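Local coordinates for protein homoserine dehydrogenase (Staphylococcus aureus M1064, PDB 4PG7) that catalyses the NAD(P)-dependent interconversion of L-homoserine and L-aspartate semialdehyde in the aspartic acid pathway, by hydride transfer, at residues T252-D255 and I256-D260; S187-K191 and E192-F196; D212-D215 and D216-V220; L200-A203 and K204-F208. All coordinates share one frame; numbering follows the deposited sequence.

Contact 1: T252-D255 and I256-D260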
loop_
_atom_site.group_PDB
_atom_site.type_symbol
_atom_site.label_atom_id
_atom_site.label_comp_id
_atom_site.label_asym_id
_atom_site.label_seq_id
_atom_site.Cartn_x
_atom_site.Cartn_y
_atom_site.Cartn_z
ATOM N N THR A 252 18.418 19.097 14.097
ATOM C CA THR A 252 19.793 19.369 13.737
ATOM C C THR A 252 20.509 18.101 13.327
ATOM O O THR A 252 20.072 16.993 13.643
ATOM C CB THR A 252 20.607 19.961 14.920
ATOM O OG1 THR A 252 20.667 19.000 15.982
ATOM C CG2 THR A 252 19.981 21.277 15.441
ATOM N N LEU A 253 21.660 18.275 12.693
ATOM C CA LEU A 253 22.497 17.166 12.315
ATOM C C LEU A 253 22.942 16.375 13.539
ATOM O O LEU A 253 23.042 15.144 13.491
ATOM C CB LEU A 253 23.669 17.693 11.485
ATOM C CG LEU A 253 24.540 16.674 10.787
ATOM C CD1 LEU A 253 23.716 15.784 9.881
ATOM C CD2 LEU A 253 25.645 17.414 10.023
ATOM N N THR A 254 23.146 17.061 14.658
ATOM C CA THR A 254 23.449 16.387 15.894
ATOM C C THR A 254 22.307 15.447 16.307
ATOM O O THR A 254 22.561 14.331 16.753
ATOM C CB THR A 254 23.764 17.405 16.999
ATOM O OG1 THR A 254 24.847 18.237 16.557
ATOM C CG2 THR A 254 24.153 16.727 18.266
ATOM N N ASP A 255 21.059 15.888 16.172
ATOM C CA ASP A 255 19.910 15.029 16.519
ATOM C C ASP A 255 19.956 13.793 15.662
ATOM O O ASP A 255 19.829 12.700 16.155
ATOM C CB ASP A 255 18.575 15.730 16.311
ATOM C CG ASP A 255 18.375 16.883 17.254
ATOM O OD1 ASP A 255 18.543 16.696 18.471
ATOM O OD2 ASP A 255 18.053 17.988 16.780
ATOM N N ILE A 256 20.164 13.994 14.367
ATOM C CA ILE A 256 20.220 12.914 13.422
ATOM C C ILE A 256 21.337 11.919 13.719
ATOM O O ILE A 256 21.119 10.704 13.679
ATOM C CB ILE A 256 20.342 13.467 11.989
ATOM C CG1 ILE A 256 18.981 13.998 11.572
ATOM C CG2 ILE A 256 20.813 12.386 11.029
ATOM C CD1 ILE A 256 18.997 14.820 10.327
ATOM N N ASN A 257 22.532 12.419 14.012
ATOM C CA ASN A 257 23.682 11.538 14.269
ATOM C C ASN A 257 23.619 10.815 15.623
ATOM O O ASN A 257 24.020 9.646 15.736
ATOM C CB ASN A 257 24.990 12.309 14.088
ATOM C CG ASN A 257 25.234 12.684 12.630
ATOM O OD1 ASN A 257 24.674 12.075 11.734
ATOM N ND2 ASN A 257 26.047 13.690 12.393
ATOM N N VAL A 258 23.079 11.487 16.632
ATOM C CA VAL A 258 22.863 10.843 17.909
ATOM C C VAL A 258 21.756 9.767 17.773
ATOM O O VAL A 258 21.903 8.633 18.227
ATOM C CB VAL A 258 22.487 11.879 18.979
ATOM C CG1 VAL A 258 22.086 11.202 20.276
ATOM C CG2 VAL A 258 23.651 12.819 19.242
ATOM N N ALA A 259 20.670 10.106 17.088
ATOM C CA ALA A 259 19.626 9.116 16.801
ATOM C C ALA A 259 20.231 7.922 16.087
ATOM O O ALA A 259 19.935 6.752 16.398
ATOM C CB ALA A 259 18.530 9.728 15.946
ATOM N N ASP A 260 21.072 8.221 15.108
ATOM C CA ASP A 260 21.701 7.195 14.309
ATOM C C ASP A 260 22.483 6.209 15.168
ATOM O O ASP A 260 22.350 4.969 15.004
ATOM C CB ASP A 260 22.649 7.813 13.294
ATOM C CG ASP A 260 23.374 6.742 12.500
ATOM O OD1 ASP A 260 22.713 5.958 11.798
ATOM O OD2 ASP A 260 24.578 6.615 12.670
#
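Ile256, Asn257, Val258 and Ala259 each return their N-H to the carbonyl four residues back, from Thr252 to Asp255, and the Asn257 N to Leu253 O bond of 2.8 Å is the shortest of the four. These bonds start helix 253-262. Thr252 closes its open end as the N-cap residue: Asp255 N donates to Thr252 OG1 over 3.1 Å, and Thr252 N returns a bond of 2.9 Å to Asp255 OD2. That reciprocal pair is a capping box. The carboxylate folds back because chi1 of Asp255, -66°, sets CG beside its own N, and Thr252 N meets OD2 on the anti side, 17° out of plane. Further along, Leu253 and Asn257 cross obliquely, with Leu253 CG 3.7 Å from Asn257 ND2; Asn257 ND2 donates to Gln193 OE1. Thr254 and Val258 run alongside each other, pointing the same way, their CG2 methyls 4.1 Å apart. Val258 also packs on Ala408 and Tyr410 of strand 404-411. Thr252 touches the bound lysine and belongs to its pocket. Asp255 OD2 forms a salt bridge with Lys439, another pocket residue, while Tyr410 OH bonds OD1. One buried carboxylate thus joins helix cap, pocket and strand 404-411, and the Lys439 ammonium together with the N-terminal end of the helix would probably stabilise its negative charge.

Contact 2: S187-K191 and E192-F196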
loop_
_atom_site.group_PDB
_atom_site.type_symbol
_atom_site.label_atom_id
_atom_site.label_comp_id
_atom_site.label_asym_id
_atom_site.label_seq_id
_atom_site.Cartn_x
_atom_site.Cartn_y
_atom_site.Cartn_z
ATOM N N SER A 187 16.145 13.457 4.748
ATOM C CA SER A 187 16.994 12.497 4.032
ATOM C C SER A 187 18.319 13.129 3.608
ATOM O O SER A 187 19.369 12.531 3.745
ATOM C CB SER A 187 16.269 11.939 2.805
ATOM O OG SER A 187 15.162 11.147 3.208
ATOM N N LYS A 188 18.248 14.352 3.101
ATOM C CA LYS A 188 19.447 15.077 2.687
ATOM C C LYS A 188 20.387 15.330 3.868
ATOM O O LYS A 188 21.588 15.080 3.771
ATOM C CB LYS A 188 19.031 16.394 2.048
ATOM C CG LYS A 188 20.181 17.214 1.484
ATOM C CD LYS A 188 20.754 16.627 0.204
ATOM C CE LYS A 188 19.810 16.775 -0.978
ATOM N NZ LYS A 188 20.516 16.464 -2.246
ATOM N N MET A 189 19.833 15.816 4.979
ATOM C CA MET A 189 20.618 16.061 6.178
ATOM C C MET A 189 21.304 14.788 6.590
ATOM O O MET A 189 22.503 14.767 6.891
ATOM C CB MET A 189 19.737 16.563 7.323
ATOM C CG MET A 189 19.168 17.949 7.128
ATOM S SD MET A 189 18.013 18.438 8.424
ATOM C CE MET A 189 19.144 18.574 9.798
ATOM N N THR A 190 20.535 13.710 6.582
ATOM C CA THR A 190 21.018 12.430 7.046
ATOM C C THR A 190 22.105 11.844 6.127
ATOM O O THR A 190 23.180 11.475 6.599
ATOM C CB THR A 190 19.864 11.433 7.186
ATOM O OG1 THR A 190 18.864 11.973 8.075
ATOM C CG2 THR A 190 20.379 10.071 7.686
ATOM N N LYS A 191 21.817 11.750 4.836
ATOM C CA LYS A 191 22.728 11.079 3.901
ATOM C C LYS A 191 23.957 11.917 3.567
ATOM O O LYS A 191 25.054 11.371 3.441
ATOM C CB LYS A 191 22.021 10.734 2.598
ATOM C CG LYS A 191 20.935 9.694 2.741
ATOM C CD LYS A 191 20.357 9.377 1.370
ATOM C CE LYS A 191 18.840 9.286 1.369
ATOM N NZ LYS A 191 18.330 9.695 0.026
ATOM N N GLU A 192 23.776 13.227 3.433
ATOM C CA GLU A 192 24.869 14.106 3.023
ATOM C C GLU A 192 25.494 14.917 4.169
ATOM O O GLU A 192 26.463 15.636 3.965
ATOM C CB GLU A 192 24.395 15.001 1.880
ATOM C CG GLU A 192 24.218 14.176 0.603
ATOM C CD GLU A 192 23.653 14.957 -0.559
ATOM O OE1 GLU A 192 24.080 16.114 -0.772
ATOM O OE2 GLU A 192 22.777 14.398 -1.267
ATOM N N GLN A 193 24.973 14.754 5.379
ATOM C CA GLN A 193 25.528 15.391 6.567
ATOM C C GLN A 193 25.565 16.904 6.447
ATOM O O GLN A 193 26.581 17.536 6.660
ATOM C CB GLN A 193 26.911 14.806 6.905
ATOM C CG GLN A 193 26.849 13.339 7.285
ATOM C CD GLN A 193 26.227 13.152 8.657
ATOM O OE1 GLN A 193 26.750 13.653 9.641
ATOM N NE2 GLN A 193 25.091 12.463 8.723
ATOM N N THR A 194 24.417 17.478 6.107
ATOM C CA THR A 194 24.280 18.919 5.998
ATOM C C THR A 194 23.419 19.425 7.125
ATOM O O THR A 194 22.649 18.668 7.715
ATOM C CB THR A 194 23.645 19.306 4.639
ATOM O OG1 THR A 194 22.290 18.857 4.589
ATOM C CG2 THR A 194 24.379 18.654 3.501
ATOM N N THR A 195 23.464 20.727 7.353
ATOM C CA THR A 195 22.557 21.370 8.292
ATOM C C THR A 195 21.188 21.477 7.684
ATOM O O THR A 195 21.031 21.363 6.453
ATOM C CB THR A 195 22.983 22.820 8.593
ATOM O OG1 THR A 195 22.968 23.579 7.374
ATOM C CG2 THR A 195 24.373 22.857 9.214
ATOM N N PHE A 196 20.198 21.740 8.532
ATOM C CA PHE A 196 18.825 21.976 8.068
ATOM C C PHE A 196 18.784 23.091 7.016
ATOM O O PHE A 196 18.140 22.962 5.969
ATOM C CB PHE A 196 17.885 22.308 9.230
ATOM C CG PHE A 196 16.568 22.855 8.773
ATOM C CD1 PHE A 196 15.594 22.008 8.248
ATOM C CD2 PHE A 196 16.323 24.223 8.792
ATOM C CE1 PHE A 196 14.399 22.513 7.773
ATOM C CE2 PHE A 196 15.128 24.729 8.314
ATOM C CZ PHE A 196 14.170 23.873 7.809
#
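The Phe196 ring has Met189 SD at its edge, near the ring plane. The thioether runs obliquely past the base of the aromatic side chain, SD lying 4.0 Å from Phe196 CB, and the terminal CE comes to 3.6 Å from Phe196 N. A second flat group, the Gln193 amide, directs NE2 at Thr190 O over 3.0 Å, with the acceptor only 9° out of the amide plane; its OE1 is engaged by Asn257, so both ends of the amide are bound. On the Glu192 carboxylate, Lys188 NZ meets OE2 on the syn side, 34° out of plane, in a salt bridge of 3.2 Å. Lys188 reaches it by starting with CG anti to the backbone N (chi1 -176°) and then bending at chi2 and chi3, which carries CD to within 3.4 Å of the same OE2. The backbone records the end of helix 180-192: Glu192 N still bonds Lys188 O at 2.9 Å, whereas Gln193 N and Thr194 N make only weak bonds to Met189 O. Gln193, with positive phi, then turns the chain toward Thr195, the N-cap residue of the next helix, whose OG1 accepts from Glu198 N. At this helix-to-helix turn, the side-chain amide supplies a reasonably straight bond beside the weakening backbone bonds, and the salt bridge probably adds electrostatic attraction across the final turn.

Contact 3: D212-D215 and D216-V220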
loop_
_atom_site.group_PDB
_atom_site.type_symbol
_atom_site.label_atom_id
_atom_site.label_comp_id
_atom_site.label_asym_id
_atom_site.label_seq_id
_atom_site.Cartn_x
_atom_site.Cartn_y
_atom_site.Cartn_z
ATOM N N ASP A 212 8.643 30.206 -0.024
ATOM C CA ASP A 212 8.178 30.157 1.355
ATOM C C ASP A 212 7.795 28.693 1.579
ATOM O O ASP A 212 6.752 28.242 1.109
ATOM C CB ASP A 212 6.982 31.091 1.572
ATOM C CG ASP A 212 6.471 31.075 3.008
ATOM O OD1 ASP A 212 6.967 30.283 3.840
ATOM O OD2 ASP A 212 5.567 31.874 3.315
ATOM N N PRO A 213 8.660 27.938 2.267
ATOM C CA PRO A 213 8.404 26.530 2.443
ATOM C C PRO A 213 7.625 26.227 3.747
ATOM O O PRO A 213 7.479 25.068 4.078
ATOM C CB PRO A 213 9.812 25.975 2.534
ATOM C CG PRO A 213 10.534 27.023 3.328
ATOM C CD PRO A 213 9.860 28.340 3.023
ATOM N N THR A 214 7.138 27.257 4.461
ATOM C CA THR A 214 6.476 27.135 5.784
ATOM C C THR A 214 5.464 26.014 5.893
ATOM O O THR A 214 5.459 25.256 6.859
ATOM C CB THR A 214 5.734 28.457 6.158
ATOM O OG1 THR A 214 6.677 29.508 6.233
ATOM C CG2 THR A 214 5.012 28.356 7.491
ATOM N N ASP A 215 4.582 25.921 4.913
ATOM C CA ASP A 215 3.529 24.918 4.935
ATOM C C ASP A 215 4.098 23.491 5.030
ATOM O O ASP A 215 3.494 22.610 5.656
ATOM C CB ASP A 215 2.675 25.056 3.681
ATOM C CG ASP A 215 1.341 24.393 3.815
ATOM O OD1 ASP A 215 0.558 24.823 4.681
ATOM O OD2 ASP A 215 1.061 23.453 3.036
ATOM N N ASP A 216 5.251 23.280 4.409
ATOM C CA ASP A 216 5.961 21.993 4.434
ATOM C C ASP A 216 6.743 21.820 5.731
ATOM O O ASP A 216 6.516 20.887 6.513
ATOM C CB ASP A 216 6.964 21.903 3.261
ATOM C CG ASP A 216 6.289 21.891 1.909
ATOM O OD1 ASP A 216 5.151 21.376 1.784
ATOM O OD2 ASP A 216 6.952 22.338 0.948
ATOM N N VAL A 217 7.660 22.750 5.932
ATOM C CA VAL A 217 8.655 22.706 6.998
ATOM C C VAL A 217 8.068 22.824 8.399
ATOM O O VAL A 217 8.596 22.238 9.331
ATOM C CB VAL A 217 9.709 23.798 6.733
ATOM C CG1 VAL A 217 10.437 24.230 7.988
ATOM C CG2 VAL A 217 10.686 23.300 5.676
ATOM N N GLU A 218 6.964 23.542 8.553
ATOM C CA GLU A 218 6.319 23.667 9.873
ATOM C C GLU A 218 5.275 22.584 10.128
ATOM O O GLU A 218 4.576 22.593 11.158
ATOM C CB GLU A 218 5.715 25.073 10.040
ATOM C CG GLU A 218 6.754 26.174 9.970
ATOM C CD GLU A 218 7.853 25.993 10.977
ATOM O OE1 GLU A 218 7.581 25.554 12.120
ATOM O OE2 GLU A 218 8.997 26.296 10.628
ATOM N N GLY A 219 5.131 21.662 9.177
ATOM C CA GLY A 219 4.262 20.511 9.371
ATOM C C GLY A 219 2.772 20.765 9.187
ATOM O O GLY A 219 1.938 19.913 9.559
ATOM N N VAL A 220 2.418 21.906 8.609
ATOM C CA VAL A 220 0.996 22.262 8.436
ATOM C C VAL A 220 0.337 21.333 7.412
ATOM O O VAL A 220 -0.741 20.775 7.669
ATOM C CB VAL A 220 0.802 23.750 8.023
ATOM C CG1 VAL A 220 -0.677 24.078 7.875
ATOM C CG2 VAL A 220 1.453 24.666 9.041
HETATM O O HOH W 1 4.078 19.670 6.440
#
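A chi1 of -61° places Thr214 OG1 beside its own backbone N and CG2 anti to that N, sending the two branches to different partners. CG2 comes against Glu218 CG at 3.7 Å, where the side chains cross at a slant. OG1 turns back to Asp212 OD1 at 2.5 Å, on the carboxylate's syn lone pair, and Thr214 N reaches the same oxygen from above the plane, 36° out of it. Two donors therefore grip Asp212 OD1, and the bond from Thr214 N defines an Asx turn just ahead of helix 214-217. For Asp215 the first torsion is different: chi1 -161° leaves CG anti to the backbone N, and OD1 lies 3.5 Å from Val220 CB, the two side chains being nearly perpendicular. Its OD2 is engaged by Arg224 in a salt bridge.

This short helix comes between helices 196-205 and 220-234 in the chain. Pro213 occupies its N-cap position and its carbonyl takes two bonds, from Asp216 N and from Val217 N, which approach from opposite faces of the carbonyl plane. The bond from Val217 N is nearly straight at the hydrogen, that from Asp216 N more bent. Pro213 CB also packs on Val217 CG2 at 4.2 Å. At the far end, Gly219 leaves helical angles with a positive phi and also serves as the N-cap residue of the next helix. A water donates to Asp215 O and, over 2.7 Å, to Asp216 O, joining two neighbouring carbonyls. Asp216 OD1 accepts from Asn179 ND2, linking the turn to the segment before helix 180-192.

Contact 4: L200-A203 and K204-F208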
loop_
_atom_site.group_PDB
_atom_site.type_symbol
_atom_site.label_atom_id
_atom_site.label_comp_id
_atom_site.label_asym_id
_atom_site.label_seq_id
_atom_site.Cartn_x
_atom_site.Cartn_y
_atom_site.Cartn_z
ATOM N N LEU A 200 17.487 22.638 3.244
ATOM C CA LEU A 200 16.340 23.384 2.730
ATOM C C LEU A 200 16.703 24.168 1.479
ATOM O O LEU A 200 15.948 24.192 0.509
ATOM C CB LEU A 200 15.797 24.346 3.792
ATOM C CG LEU A 200 14.727 25.338 3.344
ATOM C CD1 LEU A 200 13.490 24.622 2.810
ATOM C CD2 LEU A 200 14.367 26.257 4.507
ATOM N N ASP A 201 17.844 24.839 1.490
ATOM C CA ASP A 201 18.258 25.574 0.279
ATOM C C ASP A 201 18.403 24.613 -0.904
ATOM O O ASP A 201 18.033 24.942 -2.042
ATOM C CB ASP A 201 19.567 26.325 0.521
ATOM C CG ASP A 201 19.377 27.569 1.407
ATOM O OD1 ASP A 201 18.226 28.022 1.650
ATOM O OD2 ASP A 201 20.397 28.120 1.830
ATOM N N GLU A 202 18.972 23.439 -0.645
ATOM C CA GLU A 202 19.134 22.456 -1.702
ATOM C C GLU A 202 17.754 22.025 -2.215
ATOM O O GLU A 202 17.541 21.941 -3.430
ATOM C CB GLU A 202 19.973 21.258 -1.236
ATOM C CG GLU A 202 20.390 20.310 -2.351
ATOM C CD GLU A 202 21.089 21.049 -3.492
ATOM O OE1 GLU A 202 20.549 21.016 -4.614
ATOM O OE2 GLU A 202 22.123 21.725 -3.265
ATOM N N ALA A 203 16.810 21.780 -1.308
ATOM C CA ALA A 203 15.455 21.411 -1.727
ATOM C C ALA A 203 14.799 22.500 -2.581
ATOM O O ALA A 203 14.053 22.191 -3.535
ATOM C CB ALA A 203 14.580 21.107 -0.532
ATOM N N LYS A 204 15.013 23.765 -2.203
ATOM C CA LYS A 204 14.568 24.880 -3.036
ATOM C C LYS A 204 15.176 24.816 -4.431
ATOM O O LYS A 204 14.454 24.894 -5.411
ATOM C CB LYS A 204 14.903 26.226 -2.391
ATOM C CG LYS A 204 13.930 26.596 -1.291
ATOM C CD LYS A 204 14.377 27.828 -0.536
ATOM C CE LYS A 204 13.318 28.227 0.474
ATOM N NZ LYS A 204 13.811 29.334 1.327
ATOM N N ARG A 205 16.491 24.669 -4.524
ATOM C CA ARG A 205 17.159 24.632 -5.833
ATOM C C ARG A 205 16.709 23.443 -6.702
ATOM O O ARG A 205 16.644 23.548 -7.931
ATOM C CB ARG A 205 18.679 24.556 -5.705
ATOM C CG ARG A 205 19.358 25.779 -5.130
ATOM C CD ARG A 205 20.874 25.725 -5.237
ATOM N NE ARG A 205 21.356 24.930 -4.146
ATOM C CZ ARG A 205 21.794 25.398 -2.981
ATOM N NH1 ARG A 205 21.920 26.700 -2.744
ATOM N NH2 ARG A 205 22.165 24.538 -2.068
ATOM N N LEU A 206 16.376 22.327 -6.051
ATOM C CA LEU A 206 16.050 21.115 -6.772
ATOM C C LEU A 206 14.588 21.021 -7.149
ATOM O O LEU A 206 14.214 20.064 -7.796
ATOM C CB LEU A 206 16.465 19.890 -5.977
ATOM C CG LEU A 206 17.956 19.681 -5.844
ATOM C CD1 LEU A 206 18.197 18.463 -4.958
ATOM C CD2 LEU A 206 18.622 19.493 -7.196
ATOM N N GLY A 207 13.772 22.001 -6.758
ATOM C CA GLY A 207 12.355 22.010 -7.089
ATOM C C GLY A 207 11.385 21.464 -6.029
ATOM O O GLY A 207 10.184 21.611 -6.174
ATOM N N PHE A 208 11.884 20.875 -4.950
ATOM C CA PHE A 208 11.001 20.282 -3.908
ATOM C C PHE A 208 10.332 21.285 -2.983
ATOM O O PHE A 208 9.108 21.256 -2.781
ATOM C CB PHE A 208 11.771 19.234 -3.127
ATOM C CG PHE A 208 12.209 18.111 -3.988
ATOM C CD1 PHE A 208 11.273 17.211 -4.464
ATOM C CD2 PHE A 208 13.511 18.010 -4.422
ATOM C CE1 PHE A 208 11.638 16.184 -5.308
ATOM C CE2 PHE A 208 13.885 16.997 -5.285
ATOM C CZ PHE A 208 12.948 16.076 -5.724
HETATM O O HOH W 2 16.016 29.663 2.252
#
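A Schellman motif closes helix 196-205, with Gly207 in its positive-phi position and two bonds back into the last turn: a weak one of 2.9 Å from Phe208 N to Ala203 O, and one of 3.3 Å from Gly207 N to Lys204 O. Just before it, Leu206 N still donates to Glu202 O in the regular helical pattern. Ala203 CB and Phe208 CB pack at 4.3 Å across the turn, and the Phe208 ring stacks on Phe184 of helix 180-192. Glu202 and Arg205 form a salt bridge: NH2 reaches Glu202 OE2 at 3.1 Å, and NE adds a weak bond to the same oxygen. NH2 meets OE2 from above the carboxylate plane, and the carboxylate and guanidinium planes are 54° apart. A bend at chi3 (-82°) folds Arg205 back over Asp201 O, which sits 3.9 Å above the guanidinium centre. The other carboxylate oxygen, Glu202 OE1, rests 3.2 Å from Leu206 CG. One residue before Glu202, Asp201 OD1 accepts from a water at 2.8 Å. Backbone reversal at a glycine, accompanied by an apolar contact across the turn, is the classic Schellman ending of an alpha-helix.

From the N terminus the order is contact 2, contact 4, contact 3, contact 1; each is a local turn, and they follow in series without nesting or crossing. Contact 2 closes the turn between helices 180-192 and 196-205, contact 4 ends the second of these helices, and contact 3 holds the short helix before 220-234. Lys188 CE packs on Glu202 CG between contacts 2 and 4, while Leu200 CD1 meets Pro213 CG between contacts 4 and 3. Phe196 CZ touches Val217 CG1, joining contact 2 to contact 3. Contact 1 opens helix 253-262, which packs on the end of helix 180-192 through Ile256 and Met189; its Thr252 lines the lysine pocket.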